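Local atomic coordinates of CG8862 (Drosophila melanogaster, PDB entry 3ISM), a protein that probably cleaves DNA and RNA with little sequence preference, as the magnesium-dependent endonuclease G of mitochondria. Residues F85-Y97 against Y176-T188. Sequence-based numbering, arbitrary orientation.
Sequences FRSQNTDYRRSGY and YEVIGANTVAVPT
Asp91, in the short helix 89-92, grips the turn of a beta hairpin whose strands 172-179 and 184-185 are joined by a type I turn, Gly180 to Thr183, with a G1 bulge where Thr183 and Val184 face Ile179. Asp91 CB lies 3.9 Å from Val184 CG2, and Asp91 CG stands beside the backbone N (chi1 -64°), which directs the carboxylate at the turn. Asp91 OD1 accepts the backbone N-H of Asn182 at 3.0 Å, while Asp91 OD2 accepts from Asn182 ND2 on its syn lone pair at 2.8 Å, with an N-H...O angle of 164°. On its anti side Asp91 OD2 also receives Gln88 N, so the same carboxylate ties its own loop to the hairpin. Without this carboxylate, as with an alanine in its place, Asn182 N, Asn182 ND2 and Gln88 N would probably lose their acceptors, leaving the Asn182 amide free to turn. Gly180 suits its positive phi, and a CB there would collide with Asp91 OD1.

Beyond the turn the contact becomes largely apolar. Branched Ile179 reaches Tyr97 through CG2 and one face of Tyr92 through CD1, 4.1 Å from Tyr92 CD2; Pro126 of strand 124-127 packs against Ile179 and Tyr92. That strand pairs with strand 98-101, which carries the predicted proton acceptor His101, consistent with a His-Me finger nuclease core. Tyr176, Glu177 and Val178 extend their sheet by pairing antiparallel with a second subunit, another copy of this protein.

Val186, branched at CB, offers both methyls to Tyr97: Val186 CG1 comes 3.5 Å from Tyr97 CE1, and CG2 makes a CH-pi contact over the ring face. The extended Glu177 meets the ring's edge, Glu177 OE1 accepting the Tyr97 OH proton at 2.8 Å from above the carboxylate plane.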
loop_
_atom_site.group_PDB
_atom_site.type_symbol
_atom_site.label_atom_id
_atom_site.label_comp_id
_atom_site.label_asym_id
_atom_site.label_seq_id
_atom_site.Cartn_x
_atom_site.Cartn_y
_atom_site.Cartn_z
ATOM N N PHE B 85 -7.093 3.209 13.709
ATOM C CA PHE B 85 -6.678 2.152 12.767
ATOM C C PHE B 85 -7.335 0.794 13.008
ATOM O O PHE B 85 -6.924 -0.199 12.409
ATOM C CB PHE B 85 -5.151 2.000 12.772
ATOM C CG PHE B 85 -4.416 3.312 12.818
ATOM C CD1 PHE B 85 -4.572 4.253 11.797
ATOM C CD2 PHE B 85 -3.574 3.609 13.883
ATOM C CE1 PHE B 85 -3.907 5.482 11.849
ATOM C CE2 PHE B 85 -2.893 4.837 13.939
ATOM C CZ PHE B 85 -3.061 5.769 12.925
ATOM N N ARG B 86 -8.349 0.764 13.874
ATOM C CA ARG B 86 -9.080 -0.472 14.185
ATOM C C ARG B 86 -10.171 -0.769 13.185
ATOM O O ARG B 86 -10.999 0.096 12.908
ATOM C CB ARG B 86 -9.796 -0.338 15.501
ATOM C CG ARG B 86 -9.014 -0.720 16.691
ATOM C CD ARG B 86 -9.815 -0.392 17.930
ATOM N NE ARG B 86 -8.938 0.160 18.950
ATOM C CZ ARG B 86 -9.351 0.649 20.108
ATOM N NH1 ARG B 86 -10.641 0.650 20.412
ATOM N NH2 ARG B 86 -8.454 1.117 20.966
ATOM N N SER B 87 -10.214 -1.992 12.678
ATOM C CA SER B 87 -11.440 -2.453 12.034
ATOM C C SER B 87 -12.491 -2.799 13.097
ATOM O O SER B 87 -12.156 -3.201 14.235
ATOM C CB SER B 87 -11.191 -3.639 11.103
ATOM O OG SER B 87 -10.527 -4.693 11.783
ATOM N N GLN B 88 -13.756 -2.613 12.719
ATOM C CA GLN B 88 -14.884 -2.878 13.586
ATOM C C GLN B 88 -15.873 -3.795 12.880
ATOM O O GLN B 88 -15.918 -3.845 11.648
ATOM C CB GLN B 88 -15.566 -1.561 13.980
ATOM C CG GLN B 88 -14.654 -0.580 14.751
ATOM C CD GLN B 88 -14.461 -0.977 16.224
ATOM O OE1 GLN B 88 -15.220 -1.783 16.772
ATOM N NE2 GLN B 88 -13.448 -0.397 16.868
ATOM N N ASN B 89 -16.667 -4.520 13.657
ATOM C CA ASN B 89 -17.762 -5.320 13.093
ATOM C C ASN B 89 -18.671 -4.510 12.159
ATOM O O ASN B 89 -19.079 -5.021 11.116
ATOM C CB ASN B 89 -18.572 -6.028 14.192
ATOM C CG ASN B 89 -17.851 -7.244 14.750
ATOM O OD1 ASN B 89 -17.159 -7.962 14.025
ATOM N ND2 ASN B 89 -18.001 -7.477 16.048
ATOM N N THR B 90 -18.923 -3.242 12.502
ATOM C CA THR B 90 -19.684 -2.328 11.626
ATOM C C THR B 90 -19.135 -2.216 10.199
ATOM O O THR B 90 -19.905 -2.062 9.252
ATOM C CB THR B 90 -19.834 -0.893 12.212
ATOM O OG1 THR B 90 -18.541 -0.331 12.499
ATOM C CG2 THR B 90 -20.681 -0.897 13.458
ATOM N N ASP B 91 -17.816 -2.318 10.042
ATOM C CA ASP B 91 -17.175 -2.229 8.722
ATOM C C ASP B 91 -17.502 -3.398 7.791
ATOM O O ASP B 91 -17.586 -3.225 6.573
ATOM C CB ASP B 91 -15.657 -2.142 8.871
ATOM C CG ASP B 91 -15.202 -0.871 9.588
ATOM O OD1 ASP B 91 -15.653 0.223 9.196
ATOM O OD2 ASP B 91 -14.372 -0.981 10.524
ATOM N N TYR B 92 -17.668 -4.577 8.385
ATOM C CA TYR B 92 -17.868 -5.842 7.666
ATOM C C TYR B 92 -19.337 -6.174 7.455
ATOM O O TYR B 92 -19.668 -6.935 6.534
ATOM C CB TYR B 92 -17.260 -6.995 8.465
ATOM C CG TYR B 92 -15.768 -7.092 8.367
ATOM C CD1 TYR B 92 -14.947 -6.416 9.267
ATOM C CD2 TYR B 92 -15.168 -7.851 7.369
ATOM C CE1 TYR B 92 -13.552 -6.503 9.179
ATOM C CE2 TYR B 92 -13.782 -7.946 7.278
ATOM C CZ TYR B 92 -12.986 -7.266 8.183
ATOM O OH TYR B 92 -11.621 -7.361 8.088
ATOM N N ARG B 93 -20.198 -5.650 8.332
ATOM C CA ARG B 93 -21.630 -5.955 8.294
ATOM C C ARG B 93 -22.229 -5.537 6.971
ATOM O O ARG B 93 -22.144 -4.368 6.585
ATOM C CB ARG B 93 -22.392 -5.267 9.432
ATOM C CG ARG B 93 -23.853 -5.730 9.549
ATOM C CD ARG B 93 -24.721 -4.691 10.236
ATOM N NE ARG B 93 -26.147 -5.028 10.192
ATOM C CZ ARG B 93 -27.050 -4.402 9.434
ATOM N NH1 ARG B 93 -26.683 -3.390 8.652
ATOM N NH2 ARG B 93 -28.328 -4.778 9.466
ATOM N N ARG B 94 -22.811 -6.518 6.284
ATOM C CA ARG B 94 -23.486 -6.339 4.998
ATOM C C ARG B 94 -22.585 -5.719 3.928
ATOM O O ARG B 94 -23.047 -5.003 3.034
ATOM C CB ARG B 94 -24.814 -5.590 5.177
ATOM C CG ARG B 94 -25.877 -6.450 5.884
ATOM C CD ARG B 94 -27.230 -5.756 6.028
ATOM N NE ARG B 94 -28.182 -6.634 6.713
ATOM C CZ ARG B 94 -29.503 -6.472 6.719
ATOM N NH1 ARG B 94 -30.064 -5.458 6.068
ATOM N NH2 ARG B 94 -30.272 -7.332 7.375
ATOM N N SER B 95 -21.297 -6.029 4.025
ATOM C CA SER B 95 -20.295 -5.557 3.082
ATOM C C SER B 95 -20.191 -6.455 1.856
ATOM O O SER B 95 -19.664 -6.046 0.820
ATOM C CB SER B 95 -18.932 -5.486 3.770
ATOM O OG SER B 95 -18.502 -6.774 4.201
ATOM N N GLY B 96 -20.689 -7.678 1.985
ATOM C CA GLY B 96 -20.537 -8.694 0.957
ATOM C C GLY B 96 -19.275 -9.507 1.183
ATOM O O GLY B 96 -18.860 -10.272 0.305
ATOM N N TYR B 97 -18.665 -9.345 2.358
ATOM C CA TYR B 97 -17.404 -10.021 2.691
ATOM C C TYR B 97 -17.437 -10.666 4.075
ATOM O O TYR B 97 -18.099 -10.182 4.992
ATOM C CB TYR B 97 -16.219 -9.042 2.628
ATOM C CG TYR B 97 -15.990 -8.435 1.267
ATOM C CD1 TYR B 97 -15.363 -9.166 0.256
ATOM C CD2 TYR B 97 -16.412 -7.138 0.986
ATOM C CE1 TYR B 97 -15.172 -8.627 -1.001
ATOM C CE2 TYR B 97 -16.224 -6.582 -0.270
ATOM C CZ TYR B 97 -15.601 -7.333 -1.261
ATOM O OH TYR B 97 -15.408 -6.776 -2.513
ATOM N N TYR B 176 -8.525 -1.699 -5.338
ATOM C CA TYR B 176 -9.248 -2.549 -4.388
ATOM C C TYR B 176 -10.303 -1.762 -3.641
ATOM O O TYR B 176 -10.147 -0.563 -3.408
ATOM C CB TYR B 176 -8.302 -3.253 -3.412
ATOM C CG TYR B 176 -7.323 -2.335 -2.725
ATOM C CD1 TYR B 176 -6.080 -2.057 -3.302
ATOM C CD2 TYR B 176 -7.655 -1.705 -1.530
ATOM C CE1 TYR B 176 -5.190 -1.207 -2.699
ATOM C CE2 TYR B 176 -6.767 -0.848 -0.909
ATOM C CZ TYR B 176 -5.528 -0.610 -1.496
ATOM O OH TYR B 176 -4.627 0.237 -0.887
ATOM N N GLU B 177 -11.386 -2.457 -3.301
ATOM C CA GLU B 177 -12.481 -1.898 -2.543
ATOM C C GLU B 177 -12.001 -1.701 -1.123
ATOM O O GLU B 177 -11.149 -2.456 -0.629
ATOM C CB GLU B 177 -13.718 -2.822 -2.601
ATOM C CG GLU B 177 -14.925 -2.272 -1.836
ATOM C CD GLU B 177 -16.199 -3.109 -1.939
ATOM O OE1 GLU B 177 -16.248 -4.127 -2.673
ATOM O OE2 GLU B 177 -17.171 -2.730 -1.261
ATOM N N VAL B 178 -12.498 -0.638 -0.496
ATOM C CA VAL B 178 -12.327 -0.433 0.936
ATOM C C VAL B 178 -13.728 -0.361 1.531
ATOM O O VAL B 178 -14.612 0.303 0.982
ATOM C CB VAL B 178 -11.494 0.839 1.268
ATOM C CG1 VAL B 178 -10.028 0.636 0.868
ATOM C CG2 VAL B 178 -12.071 2.092 0.598
ATOM N N ILE B 179 -13.943 -1.073 2.632
ATOM C CA ILE B 179 -15.284 -1.170 3.201
ATOM C C ILE B 179 -15.449 -0.447 4.548
ATOM O O ILE B 179 -14.536 -0.408 5.366
ATOM C CB ILE B 179 -15.759 -2.657 3.303
ATOM C CG1 ILE B 179 -14.797 -3.479 4.169
ATOM C CG2 ILE B 179 -15.894 -3.269 1.902
ATOM C CD1 ILE B 179 -15.291 -4.914 4.476
ATOM N N GLY B 180 -16.634 0.116 4.753
ATOM C CA GLY B 180 -17.020 0.718 6.024
ATOM C C GLY B 180 -16.398 2.077 6.260
ATOM O O GLY B 180 -15.505 2.506 5.514
ATOM N N ALA B 181 -16.864 2.745 7.313
ATOM C CA ALA B 181 -16.315 4.042 7.738
ATOM C C ALA B 181 -14.823 3.967 8.019
ATOM O O ALA B 181 -14.111 4.937 7.823
ATOM C CB ALA B 181 -17.069 4.575 8.961
ATOM N N ASN B 182 -14.335 2.807 8.441
ATOM C CA ASN B 182 -12.903 2.665 8.704
ATOM C C ASN B 182 -12.088 2.275 7.485
ATOM O O ASN B 182 -10.906 2.032 7.596
ATOM C CB ASN B 182 -12.647 1.735 9.889
ATOM C CG ASN B 182 -13.239 2.287 11.192
ATOM O OD1 ASN B 182 -12.990 3.434 11.543
ATOM N ND2 ASN B 182 -14.036 1.481 11.888
ATOM N N THR B 183 -12.728 2.259 6.317
ATOM C CA THR B 183 -12.067 1.945 5.053
ATOM C C THR B 183 -11.139 0.737 5.151
ATOM O O THR B 183 -9.940 0.832 4.920
ATOM C CB THR B 183 -11.332 3.172 4.454
ATOM O OG1 THR B 183 -10.229 3.519 5.286
ATOM C CG2 THR B 183 -12.279 4.395 4.358
ATOM N N VAL B 184 -11.712 -0.407 5.505
ATOM C CA VAL B 184 -10.945 -1.650 5.588
ATOM C C VAL B 184 -10.677 -2.157 4.158
ATOM O O VAL B 184 -11.608 -2.315 3.371
ATOM C CB VAL B 184 -11.675 -2.700 6.461
ATOM C CG1 VAL B 184 -10.855 -4.024 6.575
ATOM C CG2 VAL B 184 -11.922 -2.130 7.838
ATOM N N ALA B 185 -9.400 -2.367 3.824
ATOM C CA ALA B 185 -9.023 -2.791 2.481
ATOM C C ALA B 185 -9.473 -4.219 2.164
ATOM O O ALA B 185 -9.384 -5.109 3.014
ATOM C CB ALA B 185 -7.534 -2.675 2.299
ATOM N N VAL B 186 -9.952 -4.423 0.940
ATOM C CA VAL B 186 -10.279 -5.753 0.439
ATOM C C VAL B 186 -9.143 -6.211 -0.476
ATOM O O VAL B 186 -9.015 -5.753 -1.622
ATOM C CB VAL B 186 -11.628 -5.800 -0.310
ATOM C CG1 VAL B 186 -11.918 -7.238 -0.773
ATOM C CG2 VAL B 186 -12.799 -5.258 0.580
ATOM N N PRO B 187 -8.292 -7.101 0.038
ATOM C CA PRO B 187 -7.148 -7.585 -0.743
ATOM C C PRO B 187 -7.562 -8.306 -2.029
ATOM O O PRO B 187 -8.638 -8.913 -2.090
ATOM C CB PRO B 187 -6.441 -8.530 0.238
ATOM C CG PRO B 187 -6.871 -8.016 1.630
ATOM C CD PRO B 187 -8.315 -7.674 1.400
ATOM N N THR B 188 -6.722 -8.220 -3.056
ATOM C CA THR B 188 -7.016 -8.849 -4.346
ATOM C C THR B 188 -6.735 -10.363 -4.251
ATOM O O THR B 188 -7.358 -11.156 -4.933
ATOM C CB THR B 188 -6.164 -8.232 -5.502
ATOM O OG1 THR B 188 -4.772 -8.573 -5.329
ATOM C CG2 THR B 188 -6.322 -6.725 -5.533
HETATM O O HOH W 1 -19.202 -3.356 -0.018
#